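Local coordinates for protein toll-like receptor 13 (Mus musculus, PDB 4Z0C) that recognises and binds bacterial 23S rRNA through its leucine-rich-repeat ectodomain and signals via MYD88 and TRAF6 in innate immunity, at residues N165-Y170 with G188-E193; N466-L471 with H490-L495; R475-M480 with L499-G504. All blocks are in the same frame, centred on the assembly; numbering follows the deposited sequence.

Contact 1: residues N165-Y170 with G188-E193; sequences NNSIMY and GNKLRE. With NAG (2-acetamido-2-deoxy-beta-D-glucopyranose), chain M.
N189 reaches across from 188-193 and sets its side-chain carbonyl against the backbone of N166-I168. N189 OD1 accepts from I168 N at 2.9 Å. The donor lies in the carbonyl plane, on a lone pair, and the N-H...O angle is 159°. The amide is gripped from its other end too: N189 ND2 donates to F186 O and L163 O. Both polar atoms of this buried side chain are therefore satisfied. N166 sits one repeat back in a similar pose, CG anti to the carbonyl carbon in both; its ND2 is bonded to L163 O and L137 O. I168 runs alongside N189 and L191, pointing the same way, with I168 CG2 3.9 Å from L191 CD2. The backbones advance nearly in the same direction. K190 N donates to I168 O from above its carbonyl plane, and R192 N meets M169 O in plane at 2.9 Å. M169 and R192 lie side by side. In M169, CG anti to the backbone N and an extended chi2 (159°) lay SD over one face of the R192 guanidinium, 3.9 Å from R192 NH1; the bend at chi3 then turns only CE, toward K190 NZ. Y170 crosses R192 obliquely, ring and guanidinium planes 87° apart. E193 OE1 approaches the Y170 ring at its edge, 3.2 Å from Y170 CD1, and takes a weak bond from L171 N; E193 OE2 is hydrogen-bonded to H173 NE2. At the other end N165 carries an N-linked NAG on ND2. G188 O meets N165 CA in a CA-H...O contact. N166 and N189 are the stacked asparagines of successive leucine-rich repeats, here LRR 6 and LRR 7: an asparagine ladder that ties each turn of the solenoid to the next.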
loop_
_atom_site.group_PDB
_atom_site.type_symbol
_atom_site.label_atom_id
_atom_site.label_comp_id
_atom_site.label_asym_id
_atom_site.label_seq_id
_atom_site.Cartn_x
_atom_site.Cartn_y
_atom_site.Cartn_z
ATOM N N ASN A 165 -31.308 -21.342 12.084
ATOM C CA ASN A 165 -31.688 -21.042 10.701
ATOM C C ASN A 165 -32.402 -22.178 9.969
ATOM O O ASN A 165 -31.912 -22.691 8.968
ATOM C CB ASN A 165 -30.491 -20.544 9.878
ATOM C CG ASN A 165 -29.895 -19.295 10.452
ATOM O OD1 ASN A 165 -30.564 -18.578 11.194
ATOM N ND2 ASN A 165 -28.634 -19.018 10.117
ATOM N N ASN A 166 -33.561 -22.559 10.490
ATOM C CA ASN A 166 -34.477 -23.462 9.806
ATOM C C ASN A 166 -35.885 -22.856 9.833
ATOM O O ASN A 166 -36.039 -21.665 10.077
ATOM C CB ASN A 166 -34.459 -24.849 10.453
ATOM C CG ASN A 166 -33.221 -25.657 10.082
ATOM O OD1 ASN A 166 -33.127 -26.191 8.978
ATOM N ND2 ASN A 166 -32.287 -25.783 11.020
ATOM N N SER A 167 -36.905 -23.678 9.600
ATOM C CA SER A 167 -38.281 -23.198 9.504
ATOM C C SER A 167 -39.222 -23.859 10.521
ATOM O O SER A 167 -40.411 -24.069 10.246
ATOM C CB SER A 167 -38.824 -23.432 8.099
ATOM O OG SER A 167 -38.175 -22.597 7.174
ATOM N N ILE A 168 -38.690 -24.203 11.687
ATOM C CA ILE A 168 -39.507 -24.803 12.725
ATOM C C ILE A 168 -40.483 -23.772 13.307
ATOM O O ILE A 168 -40.101 -22.676 13.730
ATOM C CB ILE A 168 -38.642 -25.419 13.824
ATOM C CG1 ILE A 168 -37.831 -26.579 13.242
ATOM C CG2 ILE A 168 -39.502 -25.947 14.936
ATOM C CD1 ILE A 168 -36.840 -27.197 14.211
ATOM N N MET A 169 -41.754 -24.146 13.337
ATOM C CA MET A 169 -42.816 -23.238 13.729
ATOM C C MET A 169 -43.400 -23.732 15.036
ATOM O O MET A 169 -43.787 -22.936 15.885
ATOM C CB MET A 169 -43.901 -23.206 12.651
ATOM C CG MET A 169 -44.864 -22.036 12.742
ATOM S SD MET A 169 -45.685 -21.718 11.165
ATOM C CE MET A 169 -44.279 -21.592 10.061
ATOM N N TYR A 170 -43.462 -25.056 15.188
ATOM C CA TYR A 170 -44.024 -25.652 16.396
ATOM C C TYR A 170 -43.132 -26.718 17.024
ATOM O O TYR A 170 -42.448 -27.456 16.322
ATOM C CB TYR A 170 -45.393 -26.257 16.078
ATOM C CG TYR A 170 -46.364 -25.235 15.550
ATOM C CD1 TYR A 170 -46.872 -24.253 16.386
ATOM C CD2 TYR A 170 -46.761 -25.236 14.213
ATOM C CE1 TYR A 170 -47.743 -23.298 15.919
ATOM C CE2 TYR A 170 -47.647 -24.279 13.735
ATOM C CZ TYR A 170 -48.136 -23.317 14.602
ATOM O OH TYR A 170 -49.010 -22.348 14.170
ATOM N N GLY A 188 -33.119 -18.363 14.842
ATOM C CA GLY A 188 -33.400 -18.038 13.458
ATOM C C GLY A 188 -34.408 -18.961 12.816
ATOM O O GLY A 188 -34.389 -19.185 11.611
ATOM N N ASN A 189 -35.315 -19.478 13.624
ATOM C CA ASN A 189 -36.450 -20.211 13.095
ATOM C C ASN A 189 -37.686 -19.324 13.112
ATOM O O ASN A 189 -37.585 -18.092 13.127
ATOM C CB ASN A 189 -36.692 -21.471 13.908
ATOM C CG ASN A 189 -35.764 -22.580 13.528
ATOM O OD1 ASN A 189 -36.109 -23.427 12.715
ATOM N ND2 ASN A 189 -34.574 -22.591 14.115
ATOM N N LYS A 190 -38.854 -19.942 13.135
ATOM C CA LYS A 190 -40.087 -19.170 13.153
ATOM C C LYS A 190 -41.067 -19.702 14.198
ATOM O O LYS A 190 -42.256 -19.866 13.930
ATOM C CB LYS A 190 -40.702 -19.086 11.750
ATOM C CG LYS A 190 -40.156 -20.102 10.782
ATOM C CD LYS A 190 -39.950 -19.496 9.417
ATOM C CE LYS A 190 -41.281 -19.144 8.794
ATOM N NZ LYS A 190 -42.061 -20.353 8.391
ATOM N N LEU A 191 -40.527 -19.978 15.385
ATOM C CA LEU A 191 -41.283 -20.525 16.510
ATOM C C LEU A 191 -42.464 -19.672 16.931
ATOM O O LEU A 191 -42.315 -18.469 17.138
ATOM C CB LEU A 191 -40.378 -20.693 17.727
ATOM C CG LEU A 191 -39.383 -21.842 17.679
ATOM C CD1 LEU A 191 -38.494 -21.795 18.912
ATOM C CD2 LEU A 191 -40.133 -23.152 17.594
ATOM N N ARG A 192 -43.619 -20.313 17.102
ATOM C CA ARG A 192 -44.813 -19.643 17.609
ATOM C C ARG A 192 -44.993 -19.988 19.073
ATOM O O ARG A 192 -45.792 -19.369 19.760
ATOM C CB ARG A 192 -46.060 -20.073 16.836
ATOM C CG ARG A 192 -46.057 -19.716 15.366
ATOM C CD ARG A 192 -46.825 -18.439 15.072
ATOM N NE ARG A 192 -46.771 -18.113 13.648
ATOM C CZ ARG A 192 -47.609 -18.596 12.734
ATOM N NH1 ARG A 192 -47.481 -18.248 11.462
ATOM N NH2 ARG A 192 -48.570 -19.438 13.092
ATOM N N GLU A 193 -44.231 -20.963 19.559
ATOM C CA GLU A 193 -44.399 -21.426 20.934
ATOM C C GLU A 193 -43.067 -21.788 21.585
ATOM O O GLU A 193 -42.102 -22.134 20.910
ATOM C CB GLU A 193 -45.318 -22.657 20.963
ATOM C CG GLU A 193 -44.544 -23.974 20.857
ATOM C CD GLU A 193 -45.393 -25.165 20.445
ATOM O OE1 GLU A 193 -45.834 -25.210 19.275
ATOM O OE2 GLU A 193 -45.596 -26.070 21.285
HETATM C C1 NAG M . -28.231 -17.686 10.482
HETATM C C2 NAG M . -26.720 -17.784 10.257
HETATM C C3 NAG M . -26.065 -16.414 10.414
HETATM C C4 NAG M . -26.718 -15.446 9.437
HETATM C C5 NAG M . -28.235 -15.406 9.665
HETATM C C6 NAG M . -28.871 -14.574 8.558
HETATM C C7 NAG M . -25.780 -19.987 10.784
HETATM C C8 NAG M . -25.108 -20.853 11.817
HETATM N N2 NAG M . -26.125 -18.743 11.170
HETATM O O3 NAG M . -24.679 -16.471 10.173
HETATM O O4 NAG M . -26.130 -14.154 9.525
HETATM O O5 NAG M . -28.831 -16.701 9.659
HETATM O O6 NAG M . -28.213 -14.895 7.345
HETATM O O7 NAG M . -26.007 -20.445 9.656
#

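Contact 2: residues N466-L471 with H490-L495; sequences NSFSGL and HLFSGL
F468 packs against two leucines of the following turn, its ring against L491 and its CB against L495. F468 CE2 is 3.9 Å from L491 CD1, and the two side chains run side by side in the same direction. F468 CB packs 4.0 Å from L495 CD1. This is the interior of a leucine-rich-repeat solenoid on its convex side, where the loops of LRR 18 and LRR 19 stack and the phenylalanine recurs as F492. The F492 ring carries L491 CG over the centre of one face, 3.8 Å above the plane. L471 extends the apolar row, its CB 3.8 Å from L495 CD2. F468 and L495 both also touch L477 of strand 476-478, which joins this layer to the concave side. Moving outward, the F468 ring presents its edge to the backbone: L491 O lies near the ring plane, 3.5 Å from CD2 of F468. Both segments fold through two overlapping beta turns, and S467 OG is tied to E464 O. G494 CA lies 4.4 Å from F468 O. At the polar edge N466 N donates to H490 O at 3.2 Å, almost straight at 170°, from above the carbonyl plane.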
loop_
_atom_site.group_PDB
_atom_site.type_symbol
_atom_site.label_atom_id
_atom_site.label_comp_id
_atom_site.label_asym_id
_atom_site.label_seq_id
_atom_site.Cartn_x
_atom_site.Cartn_y
_atom_site.Cartn_z
ATOM N N ASN A 466 15.632 6.133 20.419
ATOM C CA ASN A 466 15.061 5.845 21.738
ATOM C C ASN A 466 13.527 5.955 21.812
ATOM O O ASN A 466 12.968 6.215 22.881
ATOM C CB ASN A 466 15.717 6.718 22.821
ATOM C CG ASN A 466 17.223 6.536 22.888
ATOM O OD1 ASN A 466 17.736 5.429 22.725
ATOM N ND2 ASN A 466 17.942 7.633 23.109
ATOM N N SER A 467 12.857 5.774 20.674
ATOM C CA SER A 467 11.396 5.710 20.642
ATOM C C SER A 467 10.886 4.592 21.544
ATOM O O SER A 467 9.840 4.717 22.168
ATOM C CB SER A 467 10.903 5.444 19.221
ATOM O OG SER A 467 10.819 6.636 18.473
ATOM N N PHE A 468 11.654 3.508 21.610
ATOM C CA PHE A 468 11.264 2.302 22.315
ATOM C C PHE A 468 12.082 2.037 23.579
ATOM O O PHE A 468 12.157 0.895 24.036
ATOM C CB PHE A 468 11.374 1.088 21.383
ATOM C CG PHE A 468 10.604 1.228 20.103
ATOM C CD1 PHE A 468 9.222 1.162 20.099
ATOM C CD2 PHE A 468 11.265 1.436 18.903
ATOM C CE1 PHE A 468 8.512 1.279 18.930
ATOM C CE2 PHE A 468 10.566 1.570 17.721
ATOM C CZ PHE A 468 9.187 1.489 17.729
ATOM N N SER A 469 12.703 3.066 24.146
ATOM C CA SER A 469 13.389 2.874 25.429
ATOM C C SER A 469 12.394 2.509 26.562
ATOM O O SER A 469 11.213 2.880 26.533
ATOM C CB SER A 469 14.218 4.105 25.805
ATOM O OG SER A 469 13.396 5.159 26.251
ATOM N N GLY A 470 12.869 1.743 27.536
ATOM C CA GLY A 470 12.031 1.322 28.638
ATOM C C GLY A 470 11.231 0.055 28.365
ATOM O O GLY A 470 10.641 -0.524 29.276
ATOM N N LEU A 471 11.201 -0.379 27.111
ATOM C CA LEU A 471 10.431 -1.559 26.749
ATOM C C LEU A 471 11.295 -2.812 26.871
ATOM O O LEU A 471 11.399 -3.610 25.945
ATOM C CB LEU A 471 9.860 -1.421 25.343
ATOM C CG LEU A 471 8.807 -0.321 25.227
ATOM C CD1 LEU A 471 8.276 -0.183 23.806
ATOM C CD2 LEU A 471 7.659 -0.565 26.210
ATOM N N HIS A 490 20.136 4.016 17.023
ATOM C CA HIS A 490 19.628 3.575 18.314
ATOM C C HIS A 490 18.115 3.426 18.280
ATOM O O HIS A 490 17.430 3.701 19.270
ATOM C CB HIS A 490 19.998 4.575 19.416
ATOM C CG HIS A 490 21.466 4.660 19.691
ATOM N ND1 HIS A 490 22.317 3.587 19.536
ATOM C CD2 HIS A 490 22.231 5.688 20.130
ATOM C CE1 HIS A 490 23.546 3.953 19.855
ATOM N NE2 HIS A 490 23.521 5.223 20.218
ATOM N N LEU A 491 17.595 3.008 17.133
ATOM C CA LEU A 491 16.160 2.840 16.981
ATOM C C LEU A 491 15.644 1.726 17.895
ATOM O O LEU A 491 14.690 1.908 18.644
ATOM C CB LEU A 491 15.827 2.530 15.520
ATOM C CG LEU A 491 14.367 2.194 15.214
ATOM C CD1 LEU A 491 13.447 3.271 15.756
ATOM C CD2 LEU A 491 14.165 1.987 13.712
ATOM N N PHE A 492 16.298 0.573 17.816
ATOM C CA PHE A 492 15.885 -0.634 18.520
ATOM C C PHE A 492 16.695 -0.875 19.788
ATOM O O PHE A 492 16.947 -2.021 20.153
ATOM C CB PHE A 492 15.981 -1.833 17.585
ATOM C CG PHE A 492 15.075 -1.735 16.392
ATOM C CD1 PHE A 492 13.719 -1.501 16.548
ATOM C CD2 PHE A 492 15.585 -1.840 15.109
ATOM C CE1 PHE A 492 12.878 -1.403 15.441
ATOM C CE2 PHE A 492 14.755 -1.723 13.991
ATOM C CZ PHE A 492 13.408 -1.528 14.150
ATOM N N SER A 493 17.048 0.206 20.480
ATOM C CA SER A 493 17.957 0.139 21.628
ATOM C C SER A 493 17.514 -0.737 22.814
ATOM O O SER A 493 18.153 -1.749 23.114
ATOM C CB SER A 493 18.225 1.559 22.139
ATOM O OG SER A 493 19.465 2.049 21.655
ATOM N N GLY A 494 16.440 -0.357 23.493
ATOM C CA GLY A 494 15.989 -1.092 24.667
ATOM C C GLY A 494 15.346 -2.458 24.451
ATOM O O GLY A 494 14.720 -3.004 25.369
ATOM N N LEU A 495 15.500 -3.022 23.257
ATOM C CA LEU A 495 14.725 -4.202 22.912
ATOM C C LEU A 495 15.493 -5.525 22.912
ATOM O O LEU A 495 15.321 -6.340 22.016
ATOM C CB LEU A 495 14.069 -3.973 21.547
ATOM C CG LEU A 495 13.163 -2.742 21.492
ATOM C CD1 LEU A 495 12.536 -2.551 20.119
ATOM C CD2 LEU A 495 12.093 -2.844 22.549
#

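Contact 3: residues R475-M480 with L499-G504; sequences RSLDLM and LILKLG. With nucleotides of chain C.
D478 OD2 takes two hydrogen bonds from the guanine of G3 of the bound RNA (chain C). G3 N1 is 2.8 Å from D478 OD2, and G3 N2 is 3.1 Å from the same oxygen. The carboxylate thus reads the N1-N2 edge of the base. M480 CE touches the base at 3.3 Å from G3 N3. K502 NZ lies 3.5 Å from G3 N2, a close approach and not a hydrogen bond; its charge may favour an ionised D478. The other carboxylate oxygen holds the group in place. D478 OD1 accepts from M480 N at 3.0 Å, an Asx turn; CG anti to the backbone N (chi1 -175°) leaves OD2 pointing at the base. Behind these residues, 476-478 and 500-502 are neighbouring parallel strands on the concave side of the leucine-rich-repeat solenoid. S476, D478, I500 and K502 share one face; L477 and L501 share the other, with L477 CD2 3.7 Å from L501 CD1. R475 O accepts from both L499 N and I500 N. L477 N donates to I500 O, K502 N to L477 O, and L479 N to K502 O at 2.8 Å. Beyond the strands, L479 O accepts from ND2 of N482 and of N506.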
loop_
_atom_site.group_PDB
_atom_site.type_symbol
_atom_site.label_atom_id
_atom_site.label_comp_id
_atom_site.label_asym_id
_atom_site.label_seq_id
_atom_site.Cartn_x
_atom_site.Cartn_y
_atom_site.Cartn_z
ATOM N N ARG A 475 8.147 -8.366 23.859
ATOM C CA ARG A 475 8.363 -9.642 23.206
ATOM C C ARG A 475 7.947 -9.548 21.746
ATOM O O ARG A 475 8.525 -10.206 20.867
ATOM C CB ARG A 475 7.579 -10.740 23.930
ATOM C CG ARG A 475 8.033 -10.942 25.370
ATOM C CD ARG A 475 9.487 -11.414 25.402
ATOM N NE ARG A 475 9.970 -11.703 26.752
ATOM C CZ ARG A 475 11.181 -12.186 27.027
ATOM N NH1 ARG A 475 12.042 -12.432 26.045
ATOM N NH2 ARG A 475 11.534 -12.416 28.284
ATOM N N SER A 476 6.945 -8.724 21.485
ATOM C CA SER A 476 6.414 -8.629 20.142
ATOM C C SER A 476 6.217 -7.156 19.697
ATOM O O SER A 476 5.689 -6.328 20.433
ATOM C CB SER A 476 5.105 -9.411 20.065
ATOM O OG SER A 476 4.599 -9.409 18.743
ATOM N N LEU A 477 6.681 -6.820 18.500
ATOM C CA LEU A 477 6.527 -5.456 18.001
ATOM C C LEU A 477 6.020 -5.493 16.569
ATOM O O LEU A 477 6.706 -5.993 15.670
ATOM C CB LEU A 477 7.854 -4.688 18.098
ATOM C CG LEU A 477 7.970 -3.257 17.551
ATOM C CD1 LEU A 477 6.979 -2.229 18.163
ATOM C CD2 LEU A 477 9.405 -2.771 17.737
ATOM N N ASP A 478 4.815 -4.968 16.373
ATOM C CA ASP A 478 4.169 -4.954 15.069
ATOM C C ASP A 478 4.221 -3.545 14.454
ATOM O O ASP A 478 3.570 -2.616 14.949
ATOM C CB ASP A 478 2.718 -5.401 15.204
ATOM C CG ASP A 478 2.012 -5.529 13.855
ATOM O OD1 ASP A 478 2.556 -5.040 12.845
ATOM O OD2 ASP A 478 0.902 -6.105 13.799
ATOM N N LEU A 479 4.998 -3.395 13.376
ATOM C CA LEU A 479 5.133 -2.119 12.666
ATOM C C LEU A 479 4.705 -2.231 11.211
ATOM O O LEU A 479 5.122 -1.439 10.384
ATOM C CB LEU A 479 6.578 -1.610 12.734
ATOM C CG LEU A 479 6.991 -1.013 14.076
ATOM C CD1 LEU A 479 8.495 -0.865 14.201
ATOM C CD2 LEU A 479 6.314 0.333 14.256
ATOM N N MET A 480 3.887 -3.231 10.899
ATOM C CA MET A 480 3.438 -3.461 9.525
ATOM C C MET A 480 2.586 -2.327 8.971
ATOM O O MET A 480 1.907 -1.609 9.720
ATOM C CB MET A 480 2.650 -4.771 9.443
ATOM C CG MET A 480 3.432 -5.995 9.973
ATOM S SD MET A 480 3.869 -7.257 8.756
ATOM C CE MET A 480 2.281 -7.800 8.131
ATOM N N LEU A 499 11.277 -10.812 20.692
ATOM C CA LEU A 499 11.236 -12.115 20.008
ATOM C C LEU A 499 10.746 -12.012 18.575
ATOM O O LEU A 499 11.192 -12.750 17.701
ATOM C CB LEU A 499 10.328 -13.091 20.752
ATOM C CG LEU A 499 10.834 -13.510 22.130
ATOM C CD1 LEU A 499 9.889 -14.528 22.783
ATOM C CD2 LEU A 499 12.247 -14.049 22.027
ATOM N N ILE A 500 9.799 -11.111 18.355
ATOM C CA ILE A 500 9.112 -10.996 17.078
ATOM C C ILE A 500 9.112 -9.545 16.651
ATOM O O ILE A 500 8.705 -8.673 17.416
ATOM C CB ILE A 500 7.644 -11.445 17.192
ATOM C CG1 ILE A 500 7.555 -12.902 17.646
ATOM C CG2 ILE A 500 6.931 -11.262 15.874
ATOM C CD1 ILE A 500 6.119 -13.337 18.000
ATOM N N LEU A 501 9.590 -9.285 15.442
ATOM C CA LEU A 501 9.576 -7.945 14.873
ATOM C C LEU A 501 8.982 -7.982 13.468
ATOM O O LEU A 501 9.495 -8.656 12.583
ATOM C CB LEU A 501 10.978 -7.343 14.864
ATOM C CG LEU A 501 11.141 -5.991 14.161
ATOM C CD1 LEU A 501 10.331 -4.902 14.855
ATOM C CD2 LEU A 501 12.627 -5.589 14.083
ATOM N N LYS A 502 7.893 -7.247 13.276
ATOM C CA LYS A 502 7.150 -7.271 12.023
ATOM C C LYS A 502 7.223 -5.931 11.287
ATOM O O LYS A 502 6.663 -4.940 11.735
ATOM C CB LYS A 502 5.704 -7.616 12.313
ATOM C CG LYS A 502 5.531 -8.956 13.051
ATOM C CD LYS A 502 4.080 -9.256 13.266
ATOM C CE LYS A 502 3.906 -10.616 13.905
ATOM N NZ LYS A 502 2.464 -10.969 14.057
ATOM N N LEU A 503 7.899 -5.916 10.149
ATOM C CA LEU A 503 8.165 -4.674 9.433
ATOM C C LEU A 503 7.714 -4.765 7.986
ATOM O O LEU A 503 8.178 -4.017 7.138
ATOM C CB LEU A 503 9.650 -4.360 9.483
ATOM C CG LEU A 503 10.220 -3.807 10.789
ATOM C CD1 LEU A 503 11.748 -3.787 10.694
ATOM C CD2 LEU A 503 9.698 -2.424 11.081
ATOM N N GLY A 504 6.842 -5.715 7.694
ATOM C CA GLY A 504 6.401 -5.921 6.329
ATOM C C GLY A 504 5.568 -4.758 5.840
ATOM O O GLY A 504 5.043 -4.007 6.639
ATOM P P G C 3 -4.284 -8.527 3.125
ATOM O OP1 G C 3 -4.240 -7.138 2.651
ATOM O OP2 G C 3 -4.101 -9.608 2.127
ATOM O "O5'" G C 3 -3.183 -8.652 4.270
ATOM C "C5'" G C 3 -1.894 -9.161 3.910
ATOM C "C4'" G C 3 -1.239 -9.980 4.999
ATOM O "O4'" G C 3 -0.833 -9.113 6.086
ATOM C "C3'" G C 3 -2.098 -11.080 5.631
ATOM O "O3'" G C 3 -1.246 -12.135 6.072
ATOM C "C2'" G C 3 -2.648 -10.385 6.868
ATOM O "O2'" G C 3 -3.004 -11.278 7.893
ATOM C "C1'" G C 3 -1.453 -9.524 7.284
ATOM N N9 G C 3 -1.770 -8.314 8.032
ATOM C C8 G C 3 -2.589 -7.284 7.641
ATOM N N7 G C 3 -2.631 -6.322 8.518
ATOM C C5 G C 3 -1.780 -6.732 9.538
ATOM C C6 G C 3 -1.420 -6.101 10.759
ATOM O O6 G C 3 -1.796 -5.029 11.230
ATOM N N1 G C 3 -0.526 -6.863 11.487
ATOM C C2 G C 3 -0.043 -8.088 11.100
ATOM N N2 G C 3 0.808 -8.660 11.960
ATOM N N3 G C 3 -0.370 -8.693 9.971
ATOM C C4 G C 3 -1.235 -7.961 9.245
#

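In the fold
All three contacts join successive turns of the same solenoid, but at different places on it. Contacts 2 and 3 belong to the same stretch of repeats: their centres are 13 Å apart and their segments alternate along the chain. They meet through the interior, where F468 CZ lies 4.3 Å from L479 CD1 and F492 CZ lies 4.1 Å from L501 CD2. Contact 3 binds the RNA directly, whereas the nearest atom of contact 2 is about 14 Å from it. Contact 1 lies across the chain's centre, its own centre 49 Å from that of contact 3 and 59 Å from that of contact 2. Its nearest atom is still about 9 Å from bound nucleic acid.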